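Local coordinates for conserved hypothetical protein (Staphylococcus aureus subsp. aureus, PDB 2AP3) that is of unknown function but belongs to a family of putative cell-wall binding lipoproteins and folds as an elongated, all-helical bundle, at residues 19-24 with 116-121; 43-48 with 75-80. One frame throughout, in Å; residues are numbered along the deposited sequence.

Overall arrangement
The chain is mostly helical, without strands, and builds a long bundle, and the two contacts mark places on opposite sides of its centre, with their centres about 35 Å apart and their nearest atoms about 24 Å apart. Interaction 1 joins helix 10-30 to helix 109-150, which run nearly parallel there; interaction 2 joins helix 33-50 to helix 61-96, which run antiparallel. In sequence both partners of interaction 2 fall between those of interaction 1, so a short-range helical hairpin is enclosed by a longer-range pairing. Helix 109-150 ties the two regions together, since it supplies one side of interaction 1 and also packs against Arg78 and Leu79 beside interaction 2.

Interaction 1: 19-24 with 116-121; sequences KAYLKQ and KQLDDV
A trans chi1 of 170° swings the Tyr21 ring away from its own backbone N and toward the partner helix; Leu118 has its CG turned the same way, and both side chains point across the interface between helices 10-30 and 109-150. The two helical segments run nearly parallel, 7° apart, with axes 12.5 Å from each other, a separation that suits a long, rigid tyrosine. Its hydroxyl donates a short hydrogen bond from OH to OD1 of Asp119, 2.5 Å long. The carboxylate plane is turned 66° from the ring, and the hydroxyl meets OD1 from above that plane. Leu118 comes to the ring edge, where its CD2 lies 3.3 Å from CE2 of Tyr21. The same methyl also touches Leu22, CD2 to CD2 at 3.9 Å, so one methyl group fills the corner between the ring edge and Leu22. Leu118 also packs against Glu191 and Lys192 of helix 157-195, while Leu22 touches Asp196. Aspartate suits its place as an acceptor: its carboxylate oxygen satisfies the hydroxyl of a buried tyrosine and, if charged, would make the bond strong, while the ring edge keeps its apolar contact with Leu118.

Interaction 2: 43-48 with 75-80; sequences AELDEK and ADDRLK
Leu45 and Arg78 mark the nearest backbone approach of two antiparallel helical segments, 169° apart in direction and with axes 9.9 Å from each other. Leu45 points at the partner helix and lies alongside the Arg78 side chain, the two running antiparallel, with CB of Leu45 3.6 Å from CG of Arg78. Its CD1 lies 3.8 Å from that same CG of Arg78, and its CD2 rests 3.9 Å from CB of Asp77. Leucine suits this place because its branches cover aliphatic carbon on both residues. The carboxylate of Asp77 is engaged by Lys73 in a salt bridge. Arginine offers methylenes for packing and a charged end for polar contacts. OD1 of Asp46 lies 3.3 Å from CD of Arg78, beyond which a bend at chi3 (-71°) turns the chain aside, leaving the direct ion pair of OD1 with NH1 long, at 3.9 Å. The short aspartate stops at a distance that one water, at the guanidinium edge and in its plane, can bridge, 2.7 Å from Asp46 OD1 and 2.9 Å from Arg78 NH1; carboxylate and guanidinium planes are 64° apart. Asn74 OD1 accepts from Arg78 NE while its ND2 bonds Leu45 O, linking both helices. Arg78 NH2 pairs with Glu143 OE1, and the side chain packs on Tyr136 and Val140, joining helices 33-50 and 61-96 to helix 109-150.

Interaction 1: 19-24 with 116-121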
loop_
_atom_site.group_PDB
_atom_site.type_symbol
_atom_site.label_atom_id
_atom_site.label_comp_id
_atom_site.label_asym_id
_atom_site.label_seq_id
_atom_site.Cartn_x
_atom_site.Cartn_y
_atom_site.Cartn_z
ATOM N N LYS A 19 6.091 13.651 -22.722
ATOM C CA LYS A 19 5.175 14.509 -21.947
ATOM C C LYS A 19 3.803 13.877 -21.738
ATOM O O LYS A 19 3.270 13.906 -20.622
ATOM C CB LYS A 19 4.996 15.877 -22.615
ATOM C CG LYS A 19 6.190 16.818 -22.521
ATOM C CD LYS A 19 5.813 18.257 -22.932
ATOM C CE LYS A 19 5.608 18.434 -24.439
ATOM N NZ LYS A 19 6.890 18.504 -25.213
ATOM N N ALA A 20 3.236 13.321 -22.808
ATOM C CA ALA A 20 1.934 12.651 -22.777
ATOM C C ALA A 20 1.965 11.379 -21.932
ATOM O O ALA A 20 0.983 11.055 -21.247
ATOM C CB ALA A 20 1.477 12.328 -24.187
ATOM N N TYR A 21 3.086 10.660 -22.003
ATOM C CA TYR A 21 3.304 9.464 -21.192
ATOM C C TYR A 21 3.368 9.818 -19.712
ATOM O O TYR A 21 2.633 9.242 -18.904
ATOM C CB TYR A 21 4.588 8.716 -21.592
ATOM C CG TYR A 21 4.958 7.602 -20.608
ATOM C CD1 TYR A 21 4.375 6.342 -20.699
ATOM C CD2 TYR A 21 5.876 7.828 -19.580
ATOM C CE1 TYR A 21 4.697 5.328 -19.798
ATOM C CE2 TYR A 21 6.206 6.825 -18.672
ATOM C CZ TYR A 21 5.614 5.575 -18.789
ATOM O OH TYR A 21 5.942 4.580 -17.882
ATOM N N LEU A 22 4.243 10.763 -19.369
ATOM C CA LEU A 22 4.432 11.151 -17.975
ATOM C C LEU A 22 3.148 11.737 -17.381
ATOM O O LEU A 22 2.927 11.634 -16.171
ATOM C CB LEU A 22 5.640 12.079 -17.805
ATOM C CG LEU A 22 7.020 11.432 -18.031
ATOM C CD1 LEU A 22 8.128 12.484 -18.096
ATOM C CD2 LEU A 22 7.340 10.412 -16.950
ATOM N N LYS A 23 2.290 12.294 -18.246
ATOM C CA LYS A 23 0.971 12.818 -17.853
ATOM C C LYS A 23 -0.045 11.725 -17.511
ATOM O O LYS A 23 -0.857 11.888 -16.589
ATOM C CB LYS A 23 0.393 13.694 -18.972
ATOM C CG LYS A 23 -0.717 14.658 -18.532
ATOM C CD LYS A 23 -0.244 16.105 -18.610
ATOM C CE LYS A 23 -1.303 17.076 -18.080
ATOM N NZ LYS A 23 -1.281 18.385 -18.807
ATOM N N GLN A 24 -0.046 10.647 -18.289
ATOM C CA GLN A 24 -0.914 9.508 -18.012
ATOM C C GLN A 24 -0.494 8.865 -16.691
ATOM O O GLN A 24 -1.346 8.501 -15.876
ATOM C CB GLN A 24 -0.895 8.508 -19.166
ATOM C CG GLN A 24 -1.650 9.011 -20.396
ATOM C CD GLN A 24 -1.190 8.375 -21.707
ATOM O OE1 GLN A 24 -0.413 7.416 -21.719
ATOM N NE2 GLN A 24 -1.686 8.911 -22.824
ATOM N N LYS A 116 10.719 2.093 -21.159
ATOM C CA LYS A 116 10.433 0.700 -20.867
ATOM C C LYS A 116 10.870 0.365 -19.440
ATOM O O LYS A 116 10.202 -0.401 -18.751
ATOM C CB LYS A 116 11.098 -0.228 -21.888
ATOM C CG LYS A 116 10.459 -0.137 -23.270
ATOM C CD LYS A 116 10.953 -1.208 -24.230
ATOM C CE LYS A 116 10.187 -1.128 -25.551
ATOM N NZ LYS A 116 10.749 -2.009 -26.624
ATOM N N GLN A 117 11.965 0.983 -18.996
ATOM C CA GLN A 117 12.488 0.767 -17.648
ATOM C C GLN A 117 11.568 1.383 -16.589
ATOM O O GLN A 117 11.321 0.766 -15.552
ATOM C CB GLN A 117 13.936 1.288 -17.527
ATOM C CG GLN A 117 14.523 1.312 -16.111
ATOM C CD GLN A 117 14.637 -0.058 -15.470
ATOM O OE1 GLN A 117 14.582 -1.091 -16.148
ATOM N NE2 GLN A 117 14.822 -0.076 -14.147
ATOM N N LEU A 118 11.061 2.587 -16.849
ATOM C CA LEU A 118 10.066 3.187 -15.956
ATOM C C LEU A 118 8.821 2.304 -15.855
ATOM O O LEU A 118 8.306 2.083 -14.746
ATOM C CB LEU A 118 9.701 4.606 -16.400
ATOM C CG LEU A 118 8.590 5.334 -15.624
ATOM C CD1 LEU A 118 8.868 5.423 -14.100
ATOM C CD2 LEU A 118 8.405 6.707 -16.217
ATOM N N ASP A 119 8.351 1.796 -16.998
ATOM C CA ASP A 119 7.215 0.856 -17.040
ATOM C C ASP A 119 7.460 -0.409 -16.245
ATOM O O ASP A 119 6.554 -0.948 -15.612
ATOM C CB ASP A 119 6.885 0.443 -18.475
ATOM C CG ASP A 119 5.934 1.382 -19.151
ATOM O OD1 ASP A 119 5.286 2.206 -18.463
ATOM O OD2 ASP A 119 5.840 1.295 -20.406
ATOM N N ASP A 120 8.688 -0.902 -16.296
ATOM C CA ASP A 120 9.027 -2.109 -15.568
ATOM C C ASP A 120 9.041 -1.885 -14.067
ATOM O O ASP A 120 8.678 -2.777 -13.318
ATOM C CB ASP A 120 10.369 -2.669 -16.039
ATOM C CG ASP A 120 10.308 -3.209 -17.450
ATOM O OD1 ASP A 120 9.209 -3.578 -17.923
ATOM O OD2 ASP A 120 11.373 -3.281 -18.091
ATOM N N VAL A 121 9.474 -0.699 -13.648
ATOM C CA VAL A 121 9.501 -0.346 -12.235
ATOM C C VAL A 121 8.085 -0.113 -11.729
ATOM O O VAL A 121 7.769 -0.501 -10.608
ATOM C CB VAL A 121 10.453 0.854 -11.948
ATOM C CG1 VAL A 121 10.453 1.249 -10.463
ATOM C CG2 VAL A 121 11.867 0.470 -12.365
#

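Interaction 2: 43-48 with 75-80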
loop_
_atom_site.group_PDB
_atom_site.type_symbol
_atom_site.label_atom_id
_atom_site.label_comp_id
_atom_site.label_asym_id
_atom_site.label_seq_id
_atom_site.Cartn_x
_atom_site.Cartn_y
_atom_site.Cartn_z
ATOM N N ALA A 43 -5.020 4.887 10.722
ATOM C CA ALA A 43 -4.265 5.448 11.860
ATOM C C ALA A 43 -5.188 5.806 13.037
ATOM O O ALA A 43 -4.861 5.549 14.205
ATOM C CB ALA A 43 -3.427 6.651 11.435
ATOM N N GLU A 44 -6.350 6.384 12.741
ATOM C CA GLU A 44 -7.339 6.661 13.774
ATOM C C GLU A 44 -7.778 5.366 14.455
ATOM O O GLU A 44 -7.870 5.308 15.687
ATOM C CB GLU A 44 -8.534 7.420 13.204
ATOM C CG GLU A 44 -8.200 8.794 12.615
ATOM C CD GLU A 44 -8.021 9.885 13.660
ATOM O OE1 GLU A 44 -8.338 9.646 14.840
ATOM O OE2 GLU A 44 -7.574 11.000 13.277
ATOM N N LEU A 45 -7.999 4.316 13.653
ATOM C CA LEU A 45 -8.390 3.032 14.214
ATOM C C LEU A 45 -7.296 2.423 15.092
ATOM O O LEU A 45 -7.590 1.843 16.140
ATOM C CB LEU A 45 -8.781 2.074 13.084
ATOM C CG LEU A 45 -10.157 2.381 12.477
ATOM C CD1 LEU A 45 -10.295 1.702 11.107
ATOM C CD2 LEU A 45 -11.282 1.969 13.420
ATOM N N ASP A 46 -6.042 2.630 14.687
ATOM C CA ASP A 46 -4.877 2.120 15.438
ATOM C C ASP A 46 -4.824 2.850 16.791
ATOM O O ASP A 46 -4.535 2.243 17.823
ATOM C CB ASP A 46 -3.567 2.387 14.678
ATOM C CG ASP A 46 -3.335 1.437 13.496
ATOM O OD1 ASP A 46 -3.944 0.376 13.476
ATOM O OD2 ASP A 46 -2.495 1.756 12.626
ATOM N N GLU A 47 -5.130 4.148 16.790
ATOM C CA GLU A 47 -5.132 4.888 18.051
ATOM C C GLU A 47 -6.253 4.444 18.979
ATOM O O GLU A 47 -6.039 4.309 20.189
ATOM C CB GLU A 47 -5.178 6.402 17.804
ATOM C CG GLU A 47 -3.858 6.945 17.278
ATOM C CD GLU A 47 -2.665 6.595 18.172
ATOM O OE1 GLU A 47 -2.680 6.980 19.367
ATOM O OE2 GLU A 47 -1.727 5.935 17.689
ATOM N N LYS A 48 -7.416 4.125 18.407
ATOM C CA LYS A 48 -8.530 3.638 19.210
ATOM C C LYS A 48 -8.203 2.275 19.823
ATOM O O LYS A 48 -8.513 2.027 20.986
ATOM C CB LYS A 48 -9.804 3.556 18.375
ATOM C CG LYS A 48 -10.529 4.877 18.227
ATOM C CD LYS A 48 -11.813 4.649 17.446
ATOM C CE LYS A 48 -12.515 5.943 17.113
ATOM N NZ LYS A 48 -11.762 6.867 16.198
ATOM N N ALA A 75 -10.316 -4.812 14.521
ATOM C CA ALA A 75 -9.524 -5.533 13.506
ATOM C C ALA A 75 -10.332 -5.647 12.210
ATOM O O ALA A 75 -9.807 -5.360 11.118
ATOM C CB ALA A 75 -9.097 -6.887 14.039
ATOM N N ASP A 76 -11.613 -6.022 12.314
ATOM C CA ASP A 76 -12.503 -6.017 11.127
ATOM C C ASP A 76 -12.539 -4.648 10.448
ATOM O O ASP A 76 -12.508 -4.551 9.215
ATOM C CB ASP A 76 -13.934 -6.477 11.467
ATOM C CG ASP A 76 -13.999 -7.923 11.841
ATOM O OD1 ASP A 76 -13.156 -8.724 11.388
ATOM O OD2 ASP A 76 -14.939 -8.274 12.594
ATOM N N ASP A 77 -12.588 -3.595 11.258
ATOM C CA ASP A 77 -12.739 -2.249 10.734
ATOM C C ASP A 77 -11.491 -1.845 9.965
ATOM O O ASP A 77 -11.567 -1.206 8.920
ATOM C CB ASP A 77 -12.961 -1.254 11.890
ATOM C CG ASP A 77 -14.344 -1.341 12.487
ATOM O OD1 ASP A 77 -15.227 -1.998 11.905
ATOM O OD2 ASP A 77 -14.510 -0.745 13.586
ATOM N N ARG A 78 -10.334 -2.224 10.488
ATOM C CA ARG A 78 -9.083 -1.893 9.808
ATOM C C ARG A 78 -8.965 -2.650 8.497
ATOM O O ARG A 78 -8.624 -2.079 7.465
ATOM C CB ARG A 78 -7.887 -2.162 10.724
ATOM C CG ARG A 78 -7.788 -1.116 11.836
ATOM C CD ARG A 78 -6.609 -1.393 12.786
ATOM N NE ARG A 78 -6.807 -2.566 13.642
ATOM C CZ ARG A 78 -5.897 -3.515 13.841
ATOM N NH1 ARG A 78 -4.703 -3.456 13.258
ATOM N NH2 ARG A 78 -6.185 -4.528 14.656
ATOM N N LEU A 79 -9.300 -3.940 8.514
ATOM C CA LEU A 79 -9.304 -4.691 7.265
ATOM C C LEU A 79 -10.296 -4.142 6.239
ATOM O O LEU A 79 -9.995 -4.084 5.025
ATOM C CB LEU A 79 -9.618 -6.158 7.554
ATOM C CG LEU A 79 -8.516 -6.919 8.276
ATOM C CD1 LEU A 79 -9.040 -8.233 8.868
ATOM C CD2 LEU A 79 -7.283 -7.178 7.342
ATOM N N LYS A 80 -11.467 -3.730 6.697
ATOM C CA LYS A 80 -12.484 -3.209 5.786
ATOM C C LYS A 80 -11.972 -1.905 5.155
ATOM O O LYS A 80 -12.046 -1.705 3.923
ATOM C CB LYS A 80 -13.794 -2.988 6.533
ATOM C CG LYS A 80 -14.950 -2.469 5.673
ATOM C CD LYS A 80 -15.241 -3.395 4.490
ATOM C CE LYS A 80 -15.725 -4.765 4.975
ATOM N NZ LYS A 80 -15.974 -5.755 3.867
HETATM O O HOH W 1 -3.396 -1.486 11.540
#